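Local coordinates for protein alanine dehydrogenase (Archaeoglobus fulgidus, PDB 1OMO) that catalyses the reversible NAD-dependent oxidative deamination of L-alanine to pyruvate and ammonium, working as a homodimer, at residues 151-156 with 175-180. Residues are numbered along the deposited sequence; the frame is centred on the assembly and turned at random.
Sequences GEVKAY and ISASVQ. With NAD (nicotinamide-adenine-dinucleotide), chain D.
In Val153, CG1 stands anti to the backbone N (chi1 164°) and CG2 beside that N, and the branched side chain spans two neighbours: CG2 meets Ile175 CG2 at 3.7 Å, while CB and CG1 press on the methyl of Ala177. The backbones that carry these side chains pair as parallel strands. Val153 N donates to Ser176 O and Val153 O accepts from Ser178 N; Ala155 then repeats the pattern, its N giving a nearly straight bond to Ser178 O (3.0 Å, 173° at the hydrogen) and its O receiving Gln180 N from above the carbonyl plane.

The face bearing Lys154 and Ser178 is more polar. Gln180 CG, anti to its carbonyl carbon (chi1 -61°), lies 4.0 Å from Lys154 CB; the bend at chi2 then turns the amide toward Ser178. Ser178 OG donates to a water that in turn donates to Glu152 OE1 and Val153 O, linking both strands through solvent. A second water joins Gly151 O to Ser176 N where the pair begins. At the other end Gln180 O lies near the plane of the Tyr156 ring, at its edge, 3.4 Å from CD2, whereas Tyr156 CE1 approaches C2A of the NAD adenine at 3.2 Å.

The two strands belong to a right-handed beta-alpha-beta crossover of the Rossmann NAD domain. Helix 160-172 covers the Val153, Ala155, Ala177 and Val179 face, Lys154 forms a salt bridge with Glu184 of helix 182-185, strand 152-156 pairs on its other side with strand 127-131, and strand 177-179 forms one edge of the parallel sheet within the chain.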
ATOM      1  N   GLY A 151     -35.347  -7.155  20.174  1.00 26.17           N
ATOM      2  CA  GLY A 151     -36.178  -7.674  21.239  1.00 25.06           C
ATOM      3  C   GLY A 151     -35.399  -8.212  22.417  1.00 25.34           C
ATOM      4  O   GLY A 151     -35.723  -7.903  23.556  1.00 23.44           O
ATOM      5  N   GLU A 152     -34.370  -9.001  22.132  1.00 24.52           N
ATOM      6  CA  GLU A 152     -33.561  -9.593  23.172  1.00 25.87           C
ATOM      7  C   GLU A 152     -32.128  -9.855  22.741  1.00 25.05           C
ATOM      8  O   GLU A 152     -31.876 -10.229  21.600  1.00 26.47           O
ATOM      9  CB  GLU A 152     -34.161 -10.919  23.619  1.00 25.79           C
ATOM     10  CG  GLU A 152     -33.381 -11.550  24.757  1.00 28.02           C
ATOM     11  CD  GLU A 152     -33.729 -13.019  24.961  1.00 28.50           C
ATOM     12  OE1 GLU A 152     -33.225 -13.638  25.922  1.00 27.75           O
ATOM     13  OE2 GLU A 152     -34.501 -13.555  24.147  1.00 28.89           O
ATOM     14  N   VAL A 153     -31.199  -9.672  23.673  1.00 24.48           N
ATOM     15  CA  VAL A 153     -29.785  -9.911  23.419  1.00 21.26           C
ATOM     16  C   VAL A 153     -29.292 -11.047  24.314  1.00 21.85           C
ATOM     17  O   VAL A 153     -29.544 -11.055  25.518  1.00 20.59           O
ATOM     18  CB  VAL A 153     -28.952  -8.617  23.669  1.00 20.03           C
ATOM     19  CG1 VAL A 153     -27.438  -8.961  23.801  1.00 12.55           C
ATOM     20  CG2 VAL A 153     -29.201  -7.635  22.502  1.00 20.31           C
ATOM     21  N   LYS A 154     -28.628 -12.020  23.697  1.00 21.32           N
ATOM     22  CA  LYS A 154     -28.043 -13.149  24.413  1.00 20.43           C
ATOM     23  C   LYS A 154     -26.527 -13.042  24.204  1.00 20.29           C
ATOM     24  O   LYS A 154     -26.052 -13.199  23.076  1.00 21.40           O
ATOM     25  CB  LYS A 154     -28.592 -14.442  23.835  1.00 22.08           C
ATOM     26  CG  LYS A 154     -30.125 -14.509  23.951  1.00 23.75           C
ATOM     27  CD  LYS A 154     -30.706 -15.636  23.116  1.00 23.31           C
ATOM     28  CE  LYS A 154     -31.288 -16.738  23.942  1.00 23.69           C
ATOM     29  NZ  LYS A 154     -31.807 -17.768  23.004  1.00 24.05           N
ATOM     30  N   ALA A 155     -25.770 -12.781  25.270  1.00 16.76           N
ATOM     31  CA  ALA A 155     -24.328 -12.579  25.132  1.00 17.75           C
ATOM     32  C   ALA A 155     -23.357 -13.586  25.747  1.00 16.00           C
ATOM     33  O   ALA A 155     -23.428 -13.894  26.930  1.00 19.18           O
ATOM     34  CB  ALA A 155     -23.984 -11.182  25.643  1.00 17.00           C
ATOM     35  N   TYR A 156     -22.422 -14.059  24.948  1.00 16.22           N
ATOM     36  CA  TYR A 156     -21.430 -15.004  25.430  1.00 18.30           C
ATOM     37  C   TYR A 156     -19.997 -14.619  25.117  1.00 20.32           C
ATOM     38  O   TYR A 156     -19.665 -14.310  23.970  1.00 21.88           O
ATOM     39  CB  TYR A 156     -21.636 -16.391  24.827  1.00 18.36           C
ATOM     40  CG  TYR A 156     -20.448 -17.320  25.099  1.00 20.34           C
ATOM     41  CD1 TYR A 156     -19.453 -17.532  24.130  1.00 19.11           C
ATOM     42  CD2 TYR A 156     -20.302 -17.956  26.350  1.00 17.80           C
ATOM     43  CE1 TYR A 156     -18.341 -18.355  24.395  1.00 19.98           C
ATOM     44  CE2 TYR A 156     -19.192 -18.771  26.626  1.00 20.99           C
ATOM     45  CZ  TYR A 156     -18.218 -18.966  25.646  1.00 22.73           C
ATOM     46  OH  TYR A 156     -17.116 -19.746  25.937  1.00 26.01           O
ATOM     47  N   ILE A 175     -32.285  -2.069  25.999  1.00 31.69           N
ATOM     48  CA  ILE A 175     -32.426  -3.321  25.294  1.00 29.52           C
ATOM     49  C   ILE A 175     -32.341  -4.493  26.272  1.00 28.50           C
ATOM     50  O   ILE A 175     -31.344  -4.656  26.991  1.00 26.76           O
ATOM     51  CB  ILE A 175     -31.357  -3.476  24.224  1.00 30.31           C
ATOM     52  CG1 ILE A 175     -31.576  -2.457  23.105  1.00 30.56           C
ATOM     53  CG2 ILE A 175     -31.406  -4.888  23.667  1.00 31.73           C
ATOM     54  CD1 ILE A 175     -30.335  -2.197  22.248  1.00 28.37           C
ATOM     55  N   SER A 176     -33.397  -5.297  26.317  1.00 25.84           N
ATOM     56  CA  SER A 176     -33.403  -6.465  27.193  1.00 27.15           C
ATOM     57  C   SER A 176     -32.216  -7.377  26.821  1.00 26.31           C
ATOM     58  O   SER A 176     -32.013  -7.706  25.651  1.00 25.40           O
ATOM     59  CB  SER A 176     -34.724  -7.217  27.038  1.00 27.83           C
ATOM     60  OG  SER A 176     -34.499  -8.617  26.922  1.00 32.22           O
ATOM     61  N   ALA A 177     -31.435  -7.790  27.814  1.00 25.11           N
ATOM     62  CA  ALA A 177     -30.268  -8.619  27.526  1.00 25.47           C
ATOM     63  C   ALA A 177     -29.762  -9.460  28.711  1.00 24.87           C
ATOM     64  O   ALA A 177     -29.980  -9.112  29.858  1.00 22.69           O
ATOM     65  CB  ALA A 177     -29.128  -7.721  26.985  1.00 21.00           C
ATOM     66  N   SER A 178     -29.078 -10.564  28.416  1.00 23.17           N
ATOM     67  CA  SER A 178     -28.568 -11.407  29.487  1.00 23.72           C
ATOM     68  C   SER A 178     -27.324 -12.154  29.055  1.00 22.29           C
ATOM     69  O   SER A 178     -27.120 -12.391  27.871  1.00 22.31           O
ATOM     70  CB  SER A 178     -29.628 -12.429  29.925  1.00 22.25           C
ATOM     71  OG  SER A 178     -29.646 -13.578  29.070  1.00 21.67           O
ATOM     72  N   VAL A 179     -26.501 -12.524  30.024  1.00 23.72           N
ATOM     73  CA  VAL A 179     -25.285 -13.293  29.756  1.00 23.71           C
ATOM     74  C   VAL A 179     -25.768 -14.729  29.536  1.00 25.01           C
ATOM     75  O   VAL A 179     -26.712 -15.168  30.199  1.00 25.73           O
ATOM     76  CB  VAL A 179     -24.315 -13.229  30.950  1.00 23.04           C
ATOM     77  CG1 VAL A 179     -23.117 -14.150  30.697  1.00 24.12           C
ATOM     78  CG2 VAL A 179     -23.852 -11.792  31.167  1.00 21.44           C
ATOM     79  N   GLN A 180     -25.143 -15.446  28.607  1.00 24.82           N
ATOM     80  CA  GLN A 180     -25.558 -16.806  28.266  1.00 25.37           C
ATOM     81  C   GLN A 180     -24.404 -17.639  27.739  1.00 25.69           C
ATOM     82  O   GLN A 180     -23.517 -17.123  27.089  1.00 27.24           O
ATOM     83  CB  GLN A 180     -26.625 -16.758  27.157  1.00 25.37           C
ATOM     84  CG  GLN A 180     -27.925 -16.008  27.497  1.00 25.99           C
ATOM     85  CD  GLN A 180     -28.774 -16.761  28.490  1.00 24.14           C
ATOM     86  OE1 GLN A 180     -28.711 -17.974  28.547  1.00 26.94           O
ATOM     87  NE2 GLN A 180     -29.583 -16.052  29.254  1.00 24.61           N
TER
HETATM   88  PA  NAD D 400     -11.354  -7.930  21.112  1.00 42.62           P
HETATM   89  O1A NAD D 400     -10.154  -8.668  21.578  1.00 41.84           O
HETATM   90  O2A NAD D 400     -11.751  -6.633  21.830  1.00 43.02           O
HETATM   91  O5B NAD D 400     -12.769  -8.768  20.959  1.00 39.47           O
HETATM   92  C5B NAD D 400     -12.804 -10.253  20.855  1.00 35.24           C
HETATM   93  C4B NAD D 400     -13.622 -10.765  22.069  1.00 32.55           C
HETATM   94  O4B NAD D 400     -13.648 -12.244  21.849  1.00 28.95           O
HETATM   95  C3B NAD D 400     -12.952 -10.638  23.519  1.00 31.27           C
HETATM   96  O3B NAD D 400     -13.859  -9.939  24.461  1.00 28.82           O
HETATM   97  C2B NAD D 400     -12.617 -12.085  23.956  1.00 28.97           C
HETATM   98  O2B NAD D 400     -12.556 -12.394  25.301  1.00 27.63           O
HETATM   99  C1B NAD D 400     -13.658 -12.878  23.107  1.00 29.36           C
HETATM  100  N9A NAD D 400     -13.249 -14.214  22.789  1.00 28.41           N
HETATM  101  C8A NAD D 400     -12.027 -14.750  22.433  1.00 30.16           C
HETATM  102  N7A NAD D 400     -12.070 -16.044  22.199  1.00 31.29           N
HETATM  103  C5A NAD D 400     -13.319 -16.448  22.388  1.00 26.49           C
HETATM  104  C6A NAD D 400     -13.957 -17.759  22.262  1.00 26.41           C
HETATM  105  N6A NAD D 400     -13.280 -18.829  21.935  1.00 24.99           N
HETATM  106  N1A NAD D 400     -15.314 -17.771  22.534  1.00 24.17           N
HETATM  107  C2A NAD D 400     -16.031 -16.677  22.887  1.00 27.02           C
HETATM  108  N3A NAD D 400     -15.456 -15.394  23.026  1.00 25.01           N
HETATM  109  C4A NAD D 400     -14.100 -15.328  22.748  1.00 27.03           C
HETATM  110  O3  NAD D 400     -11.449  -7.569  19.490  1.00 35.43           O
HETATM  111  PN  NAD D 400     -12.538  -6.719  18.501  1.00 38.15           P
HETATM  112  O1N NAD D 400     -13.763  -6.423  19.327  1.00 40.39           O
HETATM  113  O2N NAD D 400     -11.779  -5.638  17.760  1.00 37.75           O
HETATM  114  O5D NAD D 400     -12.897  -7.989  17.452  1.00 39.15           O
HETATM  115  C5D NAD D 400     -11.562  -8.729  17.074  1.00 41.45           C
HETATM  116  C4D NAD D 400     -11.759  -9.739  15.992  1.00 44.01           C
HETATM  117  O4D NAD D 400     -12.402  -9.011  14.803  1.00 45.94           O
HETATM  118  C3D NAD D 400     -10.450 -10.354  15.403  1.00 43.52           C
HETATM  119  O3D NAD D 400     -10.674 -11.648  14.813  1.00 42.92           O
HETATM  120  C2D NAD D 400     -10.079  -9.277  14.380  1.00 42.97           C
HETATM  121  O2D NAD D 400      -8.972  -9.577  13.595  1.00 41.14           O
HETATM  122  C1D NAD D 400     -11.486  -9.085  13.638  1.00 44.29           C
HETATM  123  N1N NAD D 400     -11.810  -7.796  12.934  1.00 44.63           N
HETATM  124  C2N NAD D 400     -12.310  -8.018  11.578  1.00 44.12           C
HETATM  125  C3N NAD D 400     -12.817  -6.826  10.943  1.00 44.92           C
HETATM  126  C7N NAD D 400     -13.364  -7.084   9.414  1.00 45.93           C
HETATM  127  O7N NAD D 400     -13.388  -6.102   8.618  1.00 46.39           O
HETATM  128  N7N NAD D 400     -13.786  -8.347   9.083  1.00 46.40           N
HETATM  129  C4N NAD D 400     -12.882  -5.529  11.505  1.00 43.63           C
HETATM  130  C5N NAD D 400     -12.356  -5.460  12.859  1.00 43.73           C
HETATM  131  C6N NAD D 400     -11.839  -6.567  13.552  1.00 44.10           C
HETATM  132  O   HOH W   1     -35.346  -5.021  24.222  1.00 27.38           O
HETATM  133  O   HOH W   2     -31.407 -12.253  26.929  1.00 28.09           O